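Local atomic coordinates of dITP/XTP pyrophosphatase (Mycobacteroides abscessus, PDB entry 6WWD), a protein that probably hydrolyses non-canonical purine nucleoside triphosphates such as XTP, dITP and ITP to their monophosphates and diphosphate, thereby cleansing the nucleotide pool. Residues 143-148 and 159-164. Numbering follows the deposited sequence.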
ATOM      1  N   GLY D 143      -9.406 -11.813 -11.111  1.00 16.29           N
ATOM      2  CA  GLY D 143     -10.815 -11.905 -11.431  1.00 16.38           C
ATOM      3  C   GLY D 143     -11.619 -10.789 -10.803  1.00 16.31           C
ATOM      4  O   GLY D 143     -11.155  -9.642 -10.717  1.00 16.30           O
ATOM      5  N   SER D 144     -12.845 -11.099 -10.402  1.00 13.79           N
ATOM      6  CA  SER D 144     -13.716 -10.127  -9.758  1.00 17.16           C
ATOM      7  C   SER D 144     -14.758 -10.886  -8.942  1.00 17.15           C
ATOM      8  O   SER D 144     -14.893 -12.110  -9.050  1.00 15.14           O
ATOM      9  CB  SER D 144     -14.372  -9.189 -10.786  1.00 18.22           C
ATOM     10  OG  SER D 144     -15.126  -9.928 -11.721  1.00 14.44           O
ATOM     11  N   ILE D 145     -15.497 -10.151  -8.128  1.00 13.91           N
ATOM     12  CA  ILE D 145     -16.503 -10.761  -7.269  1.00 15.50           C
ATOM     13  C   ILE D 145     -17.858 -10.715  -7.967  1.00 16.02           C
ATOM     14  O   ILE D 145     -18.302  -9.654  -8.416  1.00 16.61           O
ATOM     15  CB  ILE D 145     -16.562 -10.064  -5.900  1.00 14.82           C
ATOM     16  CG1 ILE D 145     -15.173 -10.066  -5.236  1.00 13.75           C
ATOM     17  CG2 ILE D 145     -17.631 -10.717  -5.012  1.00 13.85           C
ATOM     18  CD1 ILE D 145     -14.526 -11.445  -5.130  1.00 11.25           C
ATOM     19  N   ALA D 146     -18.523 -11.868  -8.043  1.00 15.29           N
ATOM     20  CA  ALA D 146     -19.869 -11.922  -8.590  1.00 19.22           C
ATOM     21  C   ALA D 146     -20.859 -11.178  -7.693  1.00 20.44           C
ATOM     22  O   ALA D 146     -20.596 -10.863  -6.529  1.00 17.30           O
ATOM     23  CB  ALA D 146     -20.327 -13.376  -8.756  1.00 20.07           C
ATOM     24  N   ARG D 147     -22.041 -10.938  -8.247  1.00 23.41           N
ATOM     25  CA  ARG D 147     -23.124 -10.332  -7.493  1.00 24.51           C
ATOM     26  C   ARG D 147     -24.009 -11.367  -6.830  1.00 25.11           C
ATOM     27  O   ARG D 147     -24.632 -11.068  -5.810  1.00 26.26           O
ATOM     28  CB  ARG D 147     -23.965  -9.447  -8.409  1.00 23.71           C
ATOM     29  CG  ARG D 147     -23.144  -8.341  -8.979  1.00 27.58           C
ATOM     30  CD  ARG D 147     -23.996  -7.244  -9.551  1.00 35.50           C
ATOM     31  NE  ARG D 147     -23.136  -6.189 -10.075  1.00 42.89           N
ATOM     32  CZ  ARG D 147     -22.833  -5.076  -9.417  1.00 38.43           C
ATOM     33  NH1 ARG D 147     -23.332  -4.849  -8.208  1.00 36.15           N
ATOM     34  NH2 ARG D 147     -22.036  -4.184  -9.978  1.00 41.54           N
ATOM     35  N   ILE D 148     -24.107 -12.561  -7.410  1.00 28.35           N
ATOM     36  CA  ILE D 148     -24.813 -13.681  -6.781  1.00 23.58           C
ATOM     37  C   ILE D 148     -24.015 -14.954  -6.997  1.00 22.77           C
ATOM     38  O   ILE D 148     -23.401 -15.159  -8.051  1.00 24.69           O
ATOM     39  CB  ILE D 148     -26.250 -13.847  -7.341  1.00 31.29           C
ATOM     40  CG1 ILE D 148     -26.227 -14.099  -8.844  1.00 28.02           C
ATOM     41  CG2 ILE D 148     -27.113 -12.634  -7.016  1.00 34.87           C
ATOM     42  CD1 ILE D 148     -27.560 -14.375  -9.419  1.00 37.66           C
ATOM     43  N   PRO D 159     -17.889 -19.918  -5.401  1.00 16.62           N
ATOM     44  CA  PRO D 159     -19.175 -19.539  -6.019  1.00 19.42           C
ATOM     45  C   PRO D 159     -19.322 -18.047  -6.304  1.00 15.08           C
ATOM     46  O   PRO D 159     -20.219 -17.688  -7.058  1.00 15.56           O
ATOM     47  CB  PRO D 159     -20.216 -20.007  -4.983  1.00 19.21           C
ATOM     48  CG  PRO D 159     -19.531 -21.048  -4.210  1.00 17.19           C
ATOM     49  CD  PRO D 159     -18.104 -20.641  -4.135  1.00 23.12           C
ATOM     50  N   ILE D 160     -18.477 -17.166  -5.753  1.00 13.83           N
ATOM     51  CA  ILE D 160     -18.611 -15.737  -6.021  1.00 13.55           C
ATOM     52  C   ILE D 160     -17.359 -15.148  -6.652  1.00 12.41           C
ATOM     53  O   ILE D 160     -17.260 -13.931  -6.785  1.00 12.62           O
ATOM     54  CB  ILE D 160     -18.975 -14.938  -4.754  1.00 14.03           C
ATOM     55  CG1 ILE D 160     -17.883 -15.123  -3.681  1.00 16.16           C
ATOM     56  CG2 ILE D 160     -20.388 -15.259  -4.266  1.00 15.84           C
ATOM     57  CD1 ILE D 160     -18.049 -14.171  -2.526  1.00 19.41           C
ATOM     58  N   PHE D 161     -16.391 -15.979  -7.031  1.00 13.51           N
ATOM     59  CA  PHE D 161     -15.181 -15.490  -7.681  1.00 12.03           C
ATOM     60  C   PHE D 161     -15.305 -15.708  -9.181  1.00 15.49           C
ATOM     61  O   PHE D 161     -15.411 -16.851  -9.632  1.00 17.38           O
ATOM     62  CB  PHE D 161     -13.933 -16.185  -7.142  1.00 14.27           C
ATOM     63  CG  PHE D 161     -12.655 -15.700  -7.774  1.00 14.58           C
ATOM     64  CD1 PHE D 161     -12.137 -14.459  -7.447  1.00 12.48           C
ATOM     65  CD2 PHE D 161     -11.990 -16.472  -8.729  1.00 17.11           C
ATOM     66  CE1 PHE D 161     -10.951 -13.996  -8.040  1.00 16.32           C
ATOM     67  CE2 PHE D 161     -10.801 -16.017  -9.324  1.00 15.63           C
ATOM     68  CZ  PHE D 161     -10.285 -14.775  -8.976  1.00 13.82           C
ATOM     69  N   VAL D 162     -15.285 -14.619  -9.948  1.00 14.27           N
ATOM     70  CA  VAL D 162     -15.369 -14.681 -11.405  1.00 13.17           C
ATOM     71  C   VAL D 162     -13.962 -14.497 -11.960  1.00 16.77           C
ATOM     72  O   VAL D 162     -13.422 -13.377 -11.897  1.00 13.75           O
ATOM     73  CB  VAL D 162     -16.324 -13.618 -11.974  1.00 15.25           C
ATOM     74  CG1 VAL D 162     -16.366 -13.718 -13.493  1.00 17.03           C
ATOM     75  CG2 VAL D 162     -17.737 -13.761 -11.384  1.00 14.21           C
ATOM     76  N   PRO D 163     -13.317 -15.541 -12.469  1.00 14.70           N
ATOM     77  CA  PRO D 163     -12.006 -15.378 -13.109  1.00 17.57           C
ATOM     78  C   PRO D 163     -12.064 -14.446 -14.313  1.00 16.27           C
ATOM     79  O   PRO D 163     -12.964 -14.536 -15.149  1.00 15.22           O
ATOM     80  CB  PRO D 163     -11.656 -16.807 -13.551  1.00 15.19           C
ATOM     81  CG  PRO D 163     -12.447 -17.667 -12.670  1.00 17.35           C
ATOM     82  CD  PRO D 163     -13.749 -16.944 -12.469  1.00 18.96           C
ATOM     83  N   ARG D 164     -11.067 -13.579 -14.422  1.00 23.11           N
ATOM     84  CA  ARG D 164     -10.969 -12.735 -15.601  1.00 23.81           C
ATOM     85  C   ARG D 164     -10.890 -13.608 -16.851  1.00 25.68           C
ATOM     86  O   ARG D 164     -10.294 -14.686 -16.838  1.00 26.81           O
ATOM     87  CB  ARG D 164      -9.755 -11.810 -15.484  1.00 24.10           C
ATOM     88  CG  ARG D 164     -10.041 -10.386 -15.930  1.00 30.00           C
ATOM     89  CD  ARG D 164      -9.058  -9.393 -15.357  1.00 31.84           C
ATOM     90  NE  ARG D 164      -9.385  -9.032 -13.979  1.00 35.18           N
ATOM     91  CZ  ARG D 164      -8.576  -8.322 -13.188  1.00 33.85           C
ATOM     92  NH1 ARG D 164      -7.397  -7.915 -13.659  1.00 29.52           N
ATOM     93  NH2 ARG D 164      -8.926  -8.051 -11.921  1.00 26.11           N
TER
HETATM   94  O   HOH W   1     -12.040  -8.290 -13.641  1.00 27.49           O
HETATM   95  O   HOH W   2     -13.765 -11.287 -13.585  1.00 14.41           O
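The F161 ring reaches diagonally across to overlap the backbone of G143: CZ comes within 3.8 Å of G143 N, and CE1 and CZ both lie near G143 CA. With CG anti to its own backbone N (chi1 -179°), the ring is carried to G143, which has no side chain and whose CA sits 3.0 Å from V162 O. I145, on the same face of the sheet, meets the ring edge loosely through CD1, while its CG2 approaches I160 CD1. Just past the strand end, A146 CB touches V162 CG2 at 3.7 Å, V162 being on the S144 face. Backbone bonds fix the antiparallel register: S144 and V162 form a hydrogen-bonded pair, with V162 N to S144 O the straighter (N-H...O angle 168°), and A146 N to I160 O (2.7 Å) continues the pairing past the end of the strand. The short strand 161-163 thereby lies alongside the C-terminal residues of strand 134-145 in the mixed sheet of this HAM1-family enzyme, two residues separating it from the predicted substrate-binding residues 155-158. Helix 98-108 packs on I145 and I160, and F121 and W141 meet the F161 ring. At the other end R164, its chain bent at chi3 (-80°), turns NH2 back to G143 O at 3.0 Å; the bond lies on a carbonyl lone pair and close to the guanidinium plane, while NH1 forms a salt bridge to E134 of the second subunit. A water joins S144 OG to V162 O, 2.7 Å from each, giving that carbonyl a second partner besides S144 N.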